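Local atomic coordinates of hydrogenase maturation factor (PDB entry 3VTH), a protein that probably transfers the carbamoyl group of carbamoyl phosphate, using ATP, to the C-terminal cysteine of HypE during [NiFe]-hydrogenase maturation. Residues Gln482-Met492 and Gly519-Phe530. Sequence-based numbering, arbitrary orientation.
Sequences QHHHAHIASCM and GAEILVCDLKSF. With FE (Fe (III) ion), chain I; AP2 (phosphomethylphosphonic acid adenosyl ester), chain H.
G519 lies against the ring of H484, its CA 3.4 Å from H484 NE2. The contact belongs to the Kae1-like, actin-ATPase-type part of HypF. Helix 483-492 packs over strand 521-525, their axes 66° apart. H483 and H487 bind the iron(III) ion together with D507, D734 and the nucleotide analogue. H484 is second shell: its NE2 is hydrogen-bonded to D507, and its ND1 accepts from Q482 NE2 in the ring plane, which fixes the ring's rotation. E521 CG sits over one face of this ring, toward its rim. E521 OE1 accepts from G519 N and A520 N, while OE2 forms a salt bridge with R532. L523 CD1 reaches the helix start at H485 N, 3.9 Å away. C525 SG touches I488 CG2 at 3.5 Å. H485 has CG anti to its backbone N (chi1 -173°), which carries the ring out to the 526-529 turn. There H485 NE2 donates to D526 O at 2.9 Å, almost straight (171°) and in the ring plane. L527 CD2 touches both A489 CB and M492 CE. F530 returns to the helix: its CB lies over one face of the H485 ring, 4.1 Å from the centroid, and its CE2 is 3.7 Å from Q482 CB.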
ATOM      1  N   GLN A 482       7.339  -0.294 -20.774  1.00 23.64           N
ATOM      2  CA  GLN A 482       8.504   0.387 -20.232  1.00 23.22           C
ATOM      3  C   GLN A 482       8.163   0.892 -18.823  1.00 22.76           C
ATOM      4  O   GLN A 482       7.061   1.368 -18.583  1.00 22.54           O
ATOM      5  CB  GLN A 482       8.958   1.523 -21.143  1.00 22.88           C
ATOM      6  CG  GLN A 482      10.410   1.956 -20.860  1.00 22.68           C
ATOM      7  CD  GLN A 482      10.529   2.904 -19.675  1.00 22.55           C
ATOM      8  OE1 GLN A 482       9.652   3.739 -19.447  1.00 21.77           O
ATOM      9  NE2 GLN A 482      11.624   2.788 -18.923  1.00 24.38           N
ATOM     10  N   HIS A 483       9.129   0.773 -17.910  1.00 23.23           N
ATOM     11  CA  HIS A 483       8.939   1.008 -16.464  1.00 22.35           C
ATOM     12  C   HIS A 483       8.363   2.382 -16.126  1.00 21.45           C
ATOM     13  O   HIS A 483       7.428   2.503 -15.329  1.00 21.00           O
ATOM     14  CB  HIS A 483      10.290   0.839 -15.759  1.00 22.49           C
ATOM     15  CG  HIS A 483      10.205   0.860 -14.263  1.00 23.06           C
ATOM     16  ND1 HIS A 483       9.918  -0.266 -13.520  1.00 24.28           N
ATOM     17  CD2 HIS A 483      10.401   1.862 -13.369  1.00 24.04           C
ATOM     18  CE1 HIS A 483       9.933   0.043 -12.233  1.00 23.30           C
ATOM     19  NE2 HIS A 483      10.225   1.324 -12.115  1.00 23.95           N
ATOM     20  N   HIS A 484       8.949   3.426 -16.709  1.00 21.49           N
ATOM     21  CA  HIS A 484       8.538   4.781 -16.402  1.00 21.30           C
ATOM     22  C   HIS A 484       7.206   5.142 -17.021  1.00 21.60           C
ATOM     23  O   HIS A 484       6.416   5.855 -16.405  1.00 21.24           O
ATOM     24  CB  HIS A 484       9.686   5.760 -16.691  1.00 21.87           C
ATOM     25  CG  HIS A 484      10.902   5.412 -15.895  1.00 21.68           C
ATOM     26  ND1 HIS A 484      11.864   4.539 -16.359  1.00 21.89           N
ATOM     27  CD2 HIS A 484      11.240   5.699 -14.614  1.00 20.54           C
ATOM     28  CE1 HIS A 484      12.772   4.348 -15.419  1.00 21.01           C
ATOM     29  NE2 HIS A 484      12.417   5.041 -14.352  1.00 22.63           N
ATOM     30  N   HIS A 485       6.944   4.618 -18.215  1.00 21.90           N
ATOM     31  CA  HIS A 485       5.628   4.728 -18.806  1.00 22.70           C
ATOM     32  C   HIS A 485       4.594   4.146 -17.831  1.00 22.36           C
ATOM     33  O   HIS A 485       3.565   4.771 -17.582  1.00 23.03           O
ATOM     34  CB  HIS A 485       5.607   4.025 -20.182  1.00 23.09           C
ATOM     35  CG  HIS A 485       4.343   4.227 -20.963  1.00 25.27           C
ATOM     36  ND1 HIS A 485       3.974   3.388 -21.992  1.00 25.49           N
ATOM     37  CD2 HIS A 485       3.362   5.159 -20.865  1.00 24.59           C
ATOM     38  CE1 HIS A 485       2.823   3.795 -22.498  1.00 27.12           C
ATOM     39  NE2 HIS A 485       2.422   4.855 -21.820  1.00 26.48           N
ATOM     40  N   ALA A 486       4.873   2.967 -17.271  1.00 22.66           N
ATOM     41  CA  ALA A 486       3.963   2.329 -16.309  1.00 22.60           C
ATOM     42  C   ALA A 486       3.716   3.176 -15.053  1.00 22.37           C
ATOM     43  O   ALA A 486       2.580   3.257 -14.592  1.00 22.28           O
ATOM     44  CB  ALA A 486       4.466   0.945 -15.930  1.00 22.60           C
ATOM     45  N   HIS A 487       4.764   3.792 -14.490  1.00 22.22           N
ATOM     46  CA  HIS A 487       4.589   4.720 -13.347  1.00 22.30           C
ATOM     47  C   HIS A 487       3.590   5.825 -13.713  1.00 22.65           C
ATOM     48  O   HIS A 487       2.649   6.111 -12.953  1.00 23.56           O
ATOM     49  CB  HIS A 487       5.925   5.386 -12.935  1.00 22.31           C
ATOM     50  CG  HIS A 487       6.754   4.601 -11.960  1.00 21.83           C
ATOM     51  ND1 HIS A 487       6.267   4.137 -10.752  1.00 20.28           N
ATOM     52  CD2 HIS A 487       8.069   4.260 -11.989  1.00 20.73           C
ATOM     53  CE1 HIS A 487       7.240   3.530 -10.092  1.00 20.24           C
ATOM     54  NE2 HIS A 487       8.343   3.588 -10.824  1.00 20.68           N
ATOM     55  N   ILE A 488       3.781   6.456 -14.872  1.00 22.89           N
ATOM     56  CA  ILE A 488       2.887   7.549 -15.284  1.00 23.25           C
ATOM     57  C   ILE A 488       1.447   7.037 -15.466  1.00 24.20           C
ATOM     58  O   ILE A 488       0.485   7.688 -15.024  1.00 24.14           O
ATOM     59  CB  ILE A 488       3.391   8.274 -16.583  1.00 24.59           C
ATOM     60  CG1 ILE A 488       4.797   8.847 -16.390  1.00 23.76           C
ATOM     61  CG2 ILE A 488       2.412   9.394 -17.048  1.00 24.14           C
ATOM     62  CD1 ILE A 488       4.982   9.726 -15.126  1.00 23.86           C
ATOM     63  N   ALA A 489       1.308   5.861 -16.087  1.00 23.68           N
ATOM     64  CA  ALA A 489      -0.016   5.277 -16.342  1.00 24.28           C
ATOM     65  C   ALA A 489      -0.739   4.874 -15.053  1.00 24.31           C
ATOM     66  O   ALA A 489      -1.973   4.950 -14.997  1.00 24.76           O
ATOM     67  CB  ALA A 489       0.092   4.069 -17.265  1.00 23.60           C
ATOM     68  N   SER A 490       0.014   4.452 -14.034  1.00 23.73           N
ATOM     69  CA  SER A 490      -0.584   4.092 -12.740  1.00 24.33           C
ATOM     70  C   SER A 490      -1.332   5.280 -12.143  1.00 24.99           C
ATOM     71  O   SER A 490      -2.442   5.124 -11.622  1.00 25.19           O
ATOM     72  CB  SER A 490       0.442   3.507 -11.752  1.00 23.59           C
ATOM     73  OG  SER A 490       1.307   4.486 -11.175  1.00 25.09           O
ATOM     74  N   CYS A 491      -0.731   6.459 -12.238  1.00 25.44           N
ATOM     75  CA  CYS A 491      -1.389   7.688 -11.796  1.00 27.01           C
ATOM     76  C   CYS A 491      -2.559   8.062 -12.721  1.00 28.18           C
ATOM     77  O   CYS A 491      -3.645   8.388 -12.240  1.00 29.38           O
ATOM     78  CB  CYS A 491      -0.375   8.824 -11.690  1.00 27.58           C
ATOM     79  SG  CYS A 491      -1.108  10.386 -11.210  1.00 29.84           S
ATOM     80  N   MET A 492      -2.360   7.985 -14.039  1.00 27.94           N
ATOM     81  CA  MET A 492      -3.459   8.235 -14.989  1.00 28.27           C
ATOM     82  C   MET A 492      -4.683   7.359 -14.698  1.00 28.44           C
ATOM     83  O   MET A 492      -5.816   7.850 -14.705  1.00 29.52           O
ATOM     84  CB  MET A 492      -2.997   8.013 -16.432  1.00 27.88           C
ATOM     85  CG  MET A 492      -1.934   8.999 -16.917  1.00 27.22           C
ATOM     86  SD  MET A 492      -1.289   8.592 -18.554  1.00 29.63           S
ATOM     87  CE  MET A 492      -2.749   8.973 -19.540  1.00 28.89           C
ATOM     88  N   GLY A 519      15.225   6.889 -14.976  1.00 21.68           N
ATOM     89  CA  GLY A 519      14.833   7.260 -13.598  1.00 21.88           C
ATOM     90  C   GLY A 519      14.817   8.752 -13.324  1.00 22.14           C
ATOM     91  O   GLY A 519      14.562   9.184 -12.201  1.00 22.02           O
ATOM     92  N   ALA A 520      15.078   9.541 -14.356  1.00 22.98           N
ATOM     93  CA  ALA A 520      14.928  10.979 -14.265  1.00 24.33           C
ATOM     94  C   ALA A 520      14.418  11.464 -15.605  1.00 25.59           C
ATOM     95  O   ALA A 520      15.098  12.215 -16.319  1.00 27.06           O
ATOM     96  CB  ALA A 520      16.260  11.625 -13.901  1.00 24.49           C
ATOM     97  N   GLU A 521      13.206  11.025 -15.935  1.00 25.26           N
ATOM     98  CA  GLU A 521      12.678  11.137 -17.290  1.00 26.12           C
ATOM     99  C   GLU A 521      11.474  12.061 -17.360  1.00 26.44           C
ATOM    100  O   GLU A 521      10.654  12.087 -16.441  1.00 25.88           O
ATOM    101  CB  GLU A 521      12.237   9.754 -17.791  1.00 25.80           C
ATOM    102  CG  GLU A 521      13.209   8.618 -17.425  1.00 26.18           C
ATOM    103  CD  GLU A 521      14.596   8.879 -17.944  1.00 27.06           C
ATOM    104  OE1 GLU A 521      15.559   8.803 -17.142  1.00 26.57           O
ATOM    105  OE2 GLU A 521      14.714   9.194 -19.151  1.00 28.72           O
ATOM    106  N   ILE A 522      11.384  12.813 -18.454  1.00 27.29           N
ATOM    107  CA  ILE A 522      10.152  13.499 -18.800  1.00 28.74           C
ATOM    108  C   ILE A 522       9.668  12.902 -20.104  1.00 28.87           C
ATOM    109  O   ILE A 522      10.386  12.858 -21.110  1.00 29.02           O
ATOM    110  CB  ILE A 522      10.280  15.042 -18.981  1.00 29.89           C
ATOM    111  CG1 ILE A 522      11.155  15.690 -17.911  1.00 31.53           C
ATOM    112  CG2 ILE A 522       8.871  15.698 -19.041  1.00 30.93           C
ATOM    113  CD1 ILE A 522      10.672  15.590 -16.554  1.00 33.51           C
ATOM    114  N   LEU A 523       8.444  12.416 -20.061  1.00 28.82           N
ATOM    115  CA  LEU A 523       7.820  11.802 -21.209  1.00 29.60           C
ATOM    116  C   LEU A 523       6.631  12.637 -21.625  1.00 30.03           C
ATOM    117  O   LEU A 523       6.078  13.399 -20.821  1.00 30.15           O
ATOM    118  CB  LEU A 523       7.316  10.408 -20.825  1.00 29.10           C
ATOM    119  CG  LEU A 523       8.275   9.504 -20.055  1.00 30.09           C
ATOM    120  CD1 LEU A 523       7.585   8.163 -19.738  1.00 31.24           C
ATOM    121  CD2 LEU A 523       9.583   9.291 -20.868  1.00 29.19           C
ATOM    122  N   VAL A 524       6.245  12.502 -22.884  1.00 30.28           N
ATOM    123  CA  VAL A 524       4.885  12.805 -23.266  1.00 30.86           C
ATOM    124  C   VAL A 524       4.253  11.451 -23.568  1.00 30.99           C
ATOM    125  O   VAL A 524       4.727  10.723 -24.442  1.00 30.73           O
ATOM    126  CB  VAL A 524       4.814  13.741 -24.472  1.00 32.07           C
ATOM    127  CG1 VAL A 524       3.382  13.834 -24.983  1.00 33.21           C
ATOM    128  CG2 VAL A 524       5.360  15.132 -24.099  1.00 31.45           C
ATOM    129  N   CYS A 525       3.220  11.092 -22.814  1.00 30.90           N
ATOM    130  CA  CYS A 525       2.592   9.794 -23.023  1.00 31.55           C
ATOM    131  C   CYS A 525       1.091   9.763 -22.844  1.00 31.01           C
ATOM    132  O   CYS A 525       0.497  10.613 -22.171  1.00 30.42           O
ATOM    133  CB  CYS A 525       3.232   8.727 -22.141  1.00 31.18           C
ATOM    134  SG  CYS A 525       3.284   9.110 -20.399  1.00 34.50           S
ATOM    135  N   ASP A 526       0.483   8.771 -23.475  1.00 31.23           N
ATOM    136  CA  ASP A 526      -0.903   8.436 -23.187  1.00 31.70           C
ATOM    137  C   ASP A 526      -0.886   7.009 -22.670  1.00 30.46           C
ATOM    138  O   ASP A 526       0.153   6.540 -22.232  1.00 29.16           O
ATOM    139  CB  ASP A 526      -1.800   8.620 -24.427  1.00 32.90           C
ATOM    140  CG  ASP A 526      -1.294   7.866 -25.660  1.00 35.10           C
ATOM    141  OD1 ASP A 526      -0.520   6.892 -25.529  1.00 34.56           O
ATOM    142  OD2 ASP A 526      -1.683   8.259 -26.786  1.00 40.34           O
ATOM    143  N   LEU A 527      -2.010   6.303 -22.742  1.00 30.65           N
ATOM    144  CA  LEU A 527      -2.047   4.936 -22.231  1.00 30.15           C
ATOM    145  C   LEU A 527      -1.530   3.925 -23.260  1.00 31.10           C
ATOM    146  O   LEU A 527      -1.462   2.734 -22.984  1.00 31.97           O
ATOM    147  CB  LEU A 527      -3.466   4.566 -21.780  1.00 30.26           C
ATOM    148  CG  LEU A 527      -4.090   5.289 -20.569  1.00 30.60           C
ATOM    149  CD1 LEU A 527      -5.516   4.809 -20.323  1.00 29.37           C
ATOM    150  CD2 LEU A 527      -3.254   5.096 -19.308  1.00 29.55           C
ATOM    151  N   LYS A 528      -1.189   4.377 -24.458  1.00 31.42           N
ATOM    152  CA  LYS A 528      -0.764   3.421 -25.474  1.00 32.25           C
ATOM    153  C   LYS A 528       0.637   3.633 -26.050  1.00 31.79           C
ATOM    154  O   LYS A 528       1.078   2.843 -26.889  1.00 32.56           O
ATOM    155  CB  LYS A 528      -1.796   3.341 -26.604  1.00 33.41           C
ATOM    156  CG  LYS A 528      -2.137   4.671 -27.266  1.00 35.28           C
ATOM    157  CD  LYS A 528      -3.325   4.484 -28.241  1.00 40.42           C
ATOM    158  CE  LYS A 528      -3.774   5.811 -28.844  1.00 42.59           C
ATOM    159  NZ  LYS A 528      -4.896   5.620 -29.812  1.00 47.93           N
ATOM    160  N   SER A 529       1.313   4.700 -25.628  1.00 31.43           N
ATOM    161  CA  SER A 529       2.636   5.061 -26.162  1.00 31.52           C
ATOM    162  C   SER A 529       3.279   6.128 -25.294  1.00 30.97           C
ATOM    163  O   SER A 529       2.596   6.793 -24.509  1.00 30.09           O
ATOM    164  CB  SER A 529       2.501   5.626 -27.581  1.00 33.60           C
ATOM    165  OG  SER A 529       1.740   6.828 -27.548  1.00 34.31           O
ATOM    166  N   PHE A 530       4.587   6.300 -25.461  1.00 30.50           N
ATOM    167  CA  PHE A 530       5.318   7.379 -24.814  1.00 30.41           C
ATOM    168  C   PHE A 530       6.384   7.923 -25.752  1.00 31.26           C
ATOM    169  O   PHE A 530       6.858   7.212 -26.646  1.00 31.30           O
ATOM    170  CB  PHE A 530       5.932   6.908 -23.485  1.00 28.99           C
ATOM    171  CG  PHE A 530       7.151   6.039 -23.653  1.00 30.28           C
ATOM    172  CD1 PHE A 530       8.433   6.605 -23.715  1.00 31.13           C
ATOM    173  CD2 PHE A 530       7.028   4.670 -23.752  1.00 29.61           C
ATOM    174  CE1 PHE A 530       9.566   5.803 -23.890  1.00 32.04           C
ATOM    175  CE2 PHE A 530       8.155   3.866 -23.907  1.00 32.47           C
ATOM    176  CZ  PHE A 530       9.422   4.429 -23.975  1.00 30.83           C
TER
HETATM  177 FE    FE I 807      10.305   2.728 -10.410  1.00 27.79          FE
HETATM  178  PB  AP2 H 806      13.025   1.635  -8.991  1.00 38.84           P
HETATM  179  O1B AP2 H 806      13.974   2.763  -8.672  1.00 38.10           O
HETATM  180  O2B AP2 H 806      12.039   1.881 -10.092  1.00 34.03           O
HETATM  181  O3B AP2 H 806      13.733   0.305  -9.058  1.00 40.69           O
HETATM  182  C3A AP2 H 806      12.038   1.520  -7.475  1.00 34.10           C
HETATM  183  PA  AP2 H 806      10.957   2.942  -7.147  1.00 34.45           P
HETATM  184  O1A AP2 H 806      10.128   2.405  -5.988  1.00 30.12           O
HETATM  185  O2A AP2 H 806      10.261   3.541  -8.345  1.00 29.34           O
HETATM  186  O5' AP2 H 806      11.958   4.099  -6.620  1.00 34.22           O
HETATM  187  C5' AP2 H 806      12.567   3.915  -5.347  1.00 36.48           C
HETATM  188  C4' AP2 H 806      13.694   4.920  -5.294  1.00 37.36           C
HETATM  189  O4' AP2 H 806      13.157   6.232  -5.115  1.00 37.86           O
HETATM  190  C3' AP2 H 806      14.613   4.705  -4.108  1.00 38.49           C
HETATM  191  O3' AP2 H 806      15.537   3.642  -4.365  1.00 39.84           O
HETATM  192  C2' AP2 H 806      15.254   6.075  -4.015  1.00 39.11           C
HETATM  193  O2' AP2 H 806      16.313   6.102  -4.980  1.00 38.39           O
HETATM  194  C1' AP2 H 806      14.119   7.029  -4.411  1.00 37.66           C
HETATM  195  N9  AP2 H 806      13.575   7.609  -3.150  1.00 37.59           N
HETATM  196  C8  AP2 H 806      12.945   6.959  -2.140  1.00 37.42           C
HETATM  197  N7  AP2 H 806      12.632   7.800  -1.117  1.00 37.34           N
HETATM  198  C5  AP2 H 806      13.063   9.027  -1.467  1.00 37.29           C
HETATM  199  C6  AP2 H 806      13.060  10.378  -0.850  1.00 37.62           C
HETATM  200  N6  AP2 H 806      12.508  10.595   0.370  1.00 36.46           N
HETATM  201  N1  AP2 H 806      13.637  11.389  -1.556  1.00 37.69           N
HETATM  202  C2  AP2 H 806      14.175  11.208  -2.782  1.00 36.89           C
HETATM  203  N3  AP2 H 806      14.222  10.003  -3.392  1.00 36.25           N
HETATM  204  C4  AP2 H 806      13.692   8.900  -2.794  1.00 36.56           C